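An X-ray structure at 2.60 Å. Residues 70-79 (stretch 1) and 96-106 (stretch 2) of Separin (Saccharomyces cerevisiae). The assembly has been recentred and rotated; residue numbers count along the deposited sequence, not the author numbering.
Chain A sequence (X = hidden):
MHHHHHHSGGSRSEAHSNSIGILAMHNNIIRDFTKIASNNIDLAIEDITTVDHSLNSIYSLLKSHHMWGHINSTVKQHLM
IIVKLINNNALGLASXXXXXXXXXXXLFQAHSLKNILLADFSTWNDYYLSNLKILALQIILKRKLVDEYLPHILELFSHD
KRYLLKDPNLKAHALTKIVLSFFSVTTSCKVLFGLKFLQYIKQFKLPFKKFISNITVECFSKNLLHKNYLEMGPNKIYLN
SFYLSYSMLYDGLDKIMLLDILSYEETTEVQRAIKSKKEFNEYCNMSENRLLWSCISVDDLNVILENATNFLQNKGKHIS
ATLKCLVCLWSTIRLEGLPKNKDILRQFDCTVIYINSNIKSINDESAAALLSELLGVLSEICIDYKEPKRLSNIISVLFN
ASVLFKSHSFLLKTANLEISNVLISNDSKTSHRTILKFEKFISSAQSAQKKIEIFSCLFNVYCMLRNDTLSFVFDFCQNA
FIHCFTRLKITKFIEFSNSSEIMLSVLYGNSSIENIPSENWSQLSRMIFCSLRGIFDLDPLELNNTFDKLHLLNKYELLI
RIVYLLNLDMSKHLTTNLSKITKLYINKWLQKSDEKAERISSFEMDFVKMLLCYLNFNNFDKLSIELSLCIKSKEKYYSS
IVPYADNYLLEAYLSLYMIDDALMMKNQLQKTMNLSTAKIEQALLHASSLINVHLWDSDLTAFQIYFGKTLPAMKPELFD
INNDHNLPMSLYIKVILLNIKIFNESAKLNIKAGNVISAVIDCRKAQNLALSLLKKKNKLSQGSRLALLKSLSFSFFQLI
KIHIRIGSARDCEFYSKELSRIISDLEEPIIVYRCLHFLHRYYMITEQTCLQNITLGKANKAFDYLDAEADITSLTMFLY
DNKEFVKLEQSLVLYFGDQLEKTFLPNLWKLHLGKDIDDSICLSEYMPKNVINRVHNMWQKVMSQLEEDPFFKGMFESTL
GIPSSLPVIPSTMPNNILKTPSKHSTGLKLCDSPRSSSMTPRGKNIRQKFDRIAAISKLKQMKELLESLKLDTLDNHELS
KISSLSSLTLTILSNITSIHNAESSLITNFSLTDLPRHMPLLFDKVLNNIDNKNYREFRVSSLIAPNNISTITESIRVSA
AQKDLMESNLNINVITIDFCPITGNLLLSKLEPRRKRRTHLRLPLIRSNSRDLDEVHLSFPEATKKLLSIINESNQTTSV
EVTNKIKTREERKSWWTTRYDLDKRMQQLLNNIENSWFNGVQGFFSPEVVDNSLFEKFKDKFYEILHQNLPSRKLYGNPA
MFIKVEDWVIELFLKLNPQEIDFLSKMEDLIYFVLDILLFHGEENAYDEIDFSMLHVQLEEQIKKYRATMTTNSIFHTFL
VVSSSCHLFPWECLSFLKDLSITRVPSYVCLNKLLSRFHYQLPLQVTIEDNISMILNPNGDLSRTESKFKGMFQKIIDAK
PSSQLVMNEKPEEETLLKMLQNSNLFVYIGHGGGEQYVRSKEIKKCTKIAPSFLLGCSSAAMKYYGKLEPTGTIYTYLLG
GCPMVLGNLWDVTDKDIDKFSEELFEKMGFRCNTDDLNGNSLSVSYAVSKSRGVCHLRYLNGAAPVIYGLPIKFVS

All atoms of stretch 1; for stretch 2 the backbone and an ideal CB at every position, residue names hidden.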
# COMPACT_ATOMS: atom_id res chain seq x y z
N HIS A 70 28.58 -38.83 -5.62
CA HIS A 70 30.02 -38.92 -5.80
C HIS A 70 30.70 -39.62 -4.62
O HIS A 70 31.86 -40.04 -4.72
CB HIS A 70 30.60 -37.54 -6.02
CG HIS A 70 30.51 -37.06 -7.43
ND1 HIS A 70 29.35 -36.55 -7.97
CD2 HIS A 70 31.44 -37.00 -8.40
CE1 HIS A 70 29.57 -36.20 -9.23
NE2 HIS A 70 30.84 -36.46 -9.51
N ILE A 71 29.99 -39.74 -3.51
CA ILE A 71 30.52 -40.50 -2.40
C ILE A 71 30.62 -41.98 -2.82
O ILE A 71 31.61 -42.65 -2.53
CB ILE A 71 29.66 -40.33 -1.14
CG1 ILE A 71 29.65 -38.87 -0.72
CG2 ILE A 71 30.21 -41.12 -0.00
CD1 ILE A 71 28.60 -38.56 0.31
N ASN A 72 29.61 -42.46 -3.53
CA ASN A 72 29.60 -43.86 -3.98
C ASN A 72 30.80 -44.20 -4.84
O ASN A 72 31.43 -45.26 -4.70
CB ASN A 72 28.33 -44.16 -4.79
CG ASN A 72 27.07 -43.86 -4.03
OD1 ASN A 72 26.89 -42.77 -3.47
ND2 ASN A 72 26.17 -44.83 -4.01
N SER A 73 31.09 -43.30 -5.77
CA SER A 73 32.12 -43.57 -6.74
C SER A 73 33.48 -43.49 -6.04
O SER A 73 34.42 -44.20 -6.42
CB SER A 73 32.02 -42.62 -7.92
OG SER A 73 32.77 -41.46 -7.66
N THR A 74 33.56 -42.67 -4.99
CA THR A 74 34.76 -42.53 -4.16
C THR A 74 35.00 -43.74 -3.25
O THR A 74 36.12 -44.21 -3.08
CB THR A 74 34.67 -41.25 -3.30
OG1 THR A 74 34.71 -40.10 -4.15
CG2 THR A 74 35.81 -41.15 -2.29
N VAL A 75 33.92 -44.23 -2.64
CA VAL A 75 33.94 -45.43 -1.82
C VAL A 75 34.43 -46.63 -2.64
O VAL A 75 35.17 -47.48 -2.15
CB VAL A 75 32.54 -45.68 -1.23
CG1 VAL A 75 32.32 -47.14 -0.88
CG2 VAL A 75 32.33 -44.78 -0.02
N LYS A 76 34.02 -46.67 -3.90
CA LYS A 76 34.39 -47.74 -4.81
C LYS A 76 35.90 -47.78 -5.01
O LYS A 76 36.53 -48.86 -4.99
CB LYS A 76 33.68 -47.56 -6.15
CG LYS A 76 33.49 -48.84 -6.92
CD LYS A 76 33.41 -48.58 -8.41
CE LYS A 76 33.74 -49.85 -9.17
NZ LYS A 76 33.02 -49.85 -10.46
N GLN A 77 36.49 -46.60 -5.20
CA GLN A 77 37.94 -46.48 -5.25
C GLN A 77 38.58 -46.91 -3.95
O GLN A 77 39.60 -47.61 -3.92
CB GLN A 77 38.34 -45.04 -5.58
CG GLN A 77 38.15 -44.70 -7.03
CD GLN A 77 38.21 -43.23 -7.29
OE1 GLN A 77 38.18 -42.80 -8.44
NE2 GLN A 77 38.27 -42.43 -6.22
N HIS A 78 37.95 -46.50 -2.86
CA HIS A 78 38.48 -46.76 -1.53
C HIS A 78 38.47 -48.28 -1.25
O HIS A 78 39.43 -48.82 -0.68
CB HIS A 78 37.66 -45.98 -0.50
CG HIS A 78 38.36 -45.78 0.81
ND1 HIS A 78 37.91 -44.89 1.76
CD2 HIS A 78 39.47 -46.36 1.32
CE1 HIS A 78 38.72 -44.92 2.80
NE2 HIS A 78 39.66 -45.81 2.57
N LEU A 79 37.38 -48.95 -1.66
CA LEU A 79 37.25 -50.40 -1.50
C LEU A 79 38.34 -51.12 -2.26
O LEU A 79 38.87 -52.11 -1.79
CB LEU A 79 35.89 -50.88 -1.99
CG LEU A 79 34.70 -50.60 -1.09
CD1 LEU A 79 33.45 -51.24 -1.66
CD2 LEU A 79 34.98 -51.08 0.32
N UNK A 96 42.72 -50.55 9.06
CA UNK A 96 42.37 -49.23 9.53
C UNK A 96 41.83 -48.38 8.36
O UNK A 96 41.12 -47.40 8.58
CB UNK A 96 43.58 -48.56 10.18
N UNK A 97 42.14 -48.80 7.13
CA UNK A 97 41.50 -48.21 5.95
C UNK A 97 39.99 -48.47 5.89
O UNK A 97 39.24 -47.61 5.45
CB UNK A 97 42.16 -48.76 4.68
N UNK A 98 39.57 -49.66 6.33
CA UNK A 98 38.16 -50.03 6.40
C UNK A 98 37.43 -49.11 7.37
O UNK A 98 36.40 -48.50 7.05
CB UNK A 98 38.00 -51.49 6.82
N UNK A 99 37.98 -49.02 8.58
CA UNK A 99 37.48 -48.12 9.61
C UNK A 99 37.40 -46.65 9.12
O UNK A 99 36.40 -45.98 9.34
CB UNK A 99 38.38 -48.21 10.85
N UNK A 100 38.45 -46.20 8.44
CA UNK A 100 38.52 -44.87 7.85
C UNK A 100 37.39 -44.65 6.85
O UNK A 100 36.68 -43.65 6.92
CB UNK A 100 39.87 -44.66 7.17
N UNK A 101 37.20 -45.61 5.94
CA UNK A 101 36.15 -45.56 4.94
C UNK A 101 34.78 -45.41 5.62
O UNK A 101 33.91 -44.61 5.18
CB UNK A 101 36.19 -46.81 4.06
N UNK A 102 34.59 -46.18 6.68
CA UNK A 102 33.31 -46.20 7.37
C UNK A 102 33.07 -44.91 8.14
O UNK A 102 31.97 -44.36 8.10
CB UNK A 102 33.24 -47.40 8.32
N UNK A 103 34.10 -44.42 8.81
CA UNK A 103 33.97 -43.24 9.64
C UNK A 103 33.66 -41.99 8.82
O UNK A 103 32.96 -41.11 9.27
CB UNK A 103 35.25 -43.03 10.45
N UNK A 104 34.16 -41.96 7.59
CA UNK A 104 34.00 -40.84 6.71
C UNK A 104 32.65 -40.82 6.04
O UNK A 104 32.37 -39.92 5.27
CB UNK A 104 35.11 -40.84 5.65
N UNK A 105 31.79 -41.79 6.31
CA UNK A 105 30.58 -41.95 5.51
C UNK A 105 29.36 -42.32 6.36
O UNK A 105 28.33 -42.71 5.82
CB UNK A 105 30.81 -43.02 4.44
N UNK A 106 29.49 -42.20 7.67
CA UNK A 106 28.44 -42.61 8.60
C UNK A 106 28.36 -41.70 9.81
O UNK A 106 29.37 -41.16 10.25
CB UNK A 106 28.67 -44.05 9.06

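The two segments run antiparallel, their helix axes at 174° and 10.7 Å apart at closest approach, so rising numbers in stretch 2 meet falling numbers in stretch 1. The CA atoms of H78 and position 101 lie 7.0 Å apart.

At position 96 the ideal CB has nothing of stretch 1 within 5.5 Å, so the visible atoms constrain it little. The residue is S96, with chi1 in p.

Position 97 points toward stretch 1, and its ideal CB lies 4.4 Å from H78 NE2. A ring nitrogen at that range favours a side chain long enough to curl back with an acceptor: Glu or Gln would suit, and Asp might. The deposited residue is E97. Its m, m rotamer folds the carboxylate back to the imidazole edge, and H78 NE2 donates a hydrogen bond to E97 OE1 at 2.6 Å, with an angle of 153° at the hydrogen. NE2 is therefore protonated.

Positions 98 and 99 have helical backbones and no stretch 1 atom within 5.5 Å of the ideal CB; at 98 the CA-to-CB bond points away. Most helix-compatible residues are possible. They are I98 and I99, and neither touches stretch 1.

Position 100 points sideways, with its ideal CB 4.5 Å from H78 CE1. A broad apolar or aromatic side chain could reach the imidazole edge from here. F100, with chi1 at 180°, brings CD2 to 3.6 Å from H78 CE1, near the plane of the imidazole. The two ring planes meet at 69° with centroids 5.5 Å apart, an oblique arrangement.

Position 101 is the most tightly placed: its CB points toward stretch 1 and sits 3.4 Å from H78 CE1. Beyond it lie V75 and the end of L79, an apolar surface that suits Leu, Met or Ile. L101 lays CB over one face of the imidazole, 3.7 Å from the ring centroid and 26° off its normal, a CH-pi contact. With chi1 and chi2 both t, L101 CD1 reaches L79 CD2 at 3.7 Å and V75 CG1 at 4.4 Å.

Positions 102 and 103 again have no stretch 1 atom near the ideal CB, and 102 points away. Many residues fit; they are F102 and N103.

Position 104 points toward stretch 1, but across a gap wider than 5.5 Å from CB, so the visible atoms ask for nothing specific. E104 CG comes no closer than 5.8 Å to H78 CE1.

The helix has ended at 103, and at position 105 phi/psi of -140/12 is clearly non-helical. The CB points toward stretch 1, 4.9 Å from I71 CG2 and 5.0 Å from V75 CG2, so a methyl-bearing residue such as Val, Thr or Ile would fit. T105 places CG2 4.0 Å from I71 CG2 and 4.1 Å from V75 CG2, while T105 OG1 donates to L101 O at 2.6 Å.

Position 106 is extended and out of reach, leaving the choice open. N106 instead serves its own segment: N106 ND2 donates to F102 O at 2.5 Å.

Stretch 2 (96-106) SEIIFLFNETN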
# COMPACT_ATOMS: atom_id res chain seq x y z
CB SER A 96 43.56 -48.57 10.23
OG SER A 96 44.65 -48.45 9.36
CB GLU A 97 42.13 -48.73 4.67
CG GLU A 97 43.41 -48.04 4.29
CD GLU A 97 43.19 -46.60 3.94
OE1 GLU A 97 42.04 -46.24 3.59
OE2 GLU A 97 44.17 -45.84 4.01
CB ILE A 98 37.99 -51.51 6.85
CG1 ILE A 98 38.36 -52.48 5.71
CG2 ILE A 98 36.59 -51.78 7.40
CD1 ILE A 98 37.94 -53.91 5.96
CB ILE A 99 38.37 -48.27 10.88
CG1 ILE A 99 38.08 -49.62 11.50
CG2 ILE A 99 38.13 -47.14 11.87
CD1 ILE A 99 39.10 -50.09 12.53
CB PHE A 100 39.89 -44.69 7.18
CG PHE A 100 40.09 -43.36 6.51
CD1 PHE A 100 39.67 -42.18 7.11
CD2 PHE A 100 40.78 -43.28 5.30
CE1 PHE A 100 39.88 -40.93 6.48
CE2 PHE A 100 41.01 -42.05 4.67
CZ PHE A 100 40.56 -40.87 5.26
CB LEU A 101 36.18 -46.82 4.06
CG LEU A 101 35.21 -46.91 2.87
CD1 LEU A 101 35.76 -47.80 1.75
CD2 LEU A 101 33.81 -47.40 3.29
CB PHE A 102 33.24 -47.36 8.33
CG PHE A 102 31.92 -47.51 9.00
CD1 PHE A 102 30.93 -48.27 8.42
CD2 PHE A 102 31.68 -46.92 10.23
CE1 PHE A 102 29.71 -48.43 9.05
CE2 PHE A 102 30.46 -47.07 10.87
CZ PHE A 102 29.47 -47.83 10.27
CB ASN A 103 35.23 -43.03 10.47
CG ASN A 103 35.28 -43.94 11.66
OD1 ASN A 103 34.27 -44.52 12.07
ND2 ASN A 103 36.46 -44.08 12.24
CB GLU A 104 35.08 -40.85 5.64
CG GLU A 104 36.48 -40.71 6.15
CD GLU A 104 36.84 -39.27 6.43
OE1 GLU A 104 36.56 -38.79 7.54
OE2 GLU A 104 37.40 -38.60 5.55
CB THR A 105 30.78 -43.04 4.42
OG1 THR A 105 31.30 -44.25 5.01
CG2 THR A 105 31.76 -42.56 3.34
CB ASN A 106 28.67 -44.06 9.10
CG ASN A 106 28.64 -45.11 7.98
OD1 ASN A 106 27.59 -45.63 7.63
ND2 ASN A 106 29.81 -45.43 7.43
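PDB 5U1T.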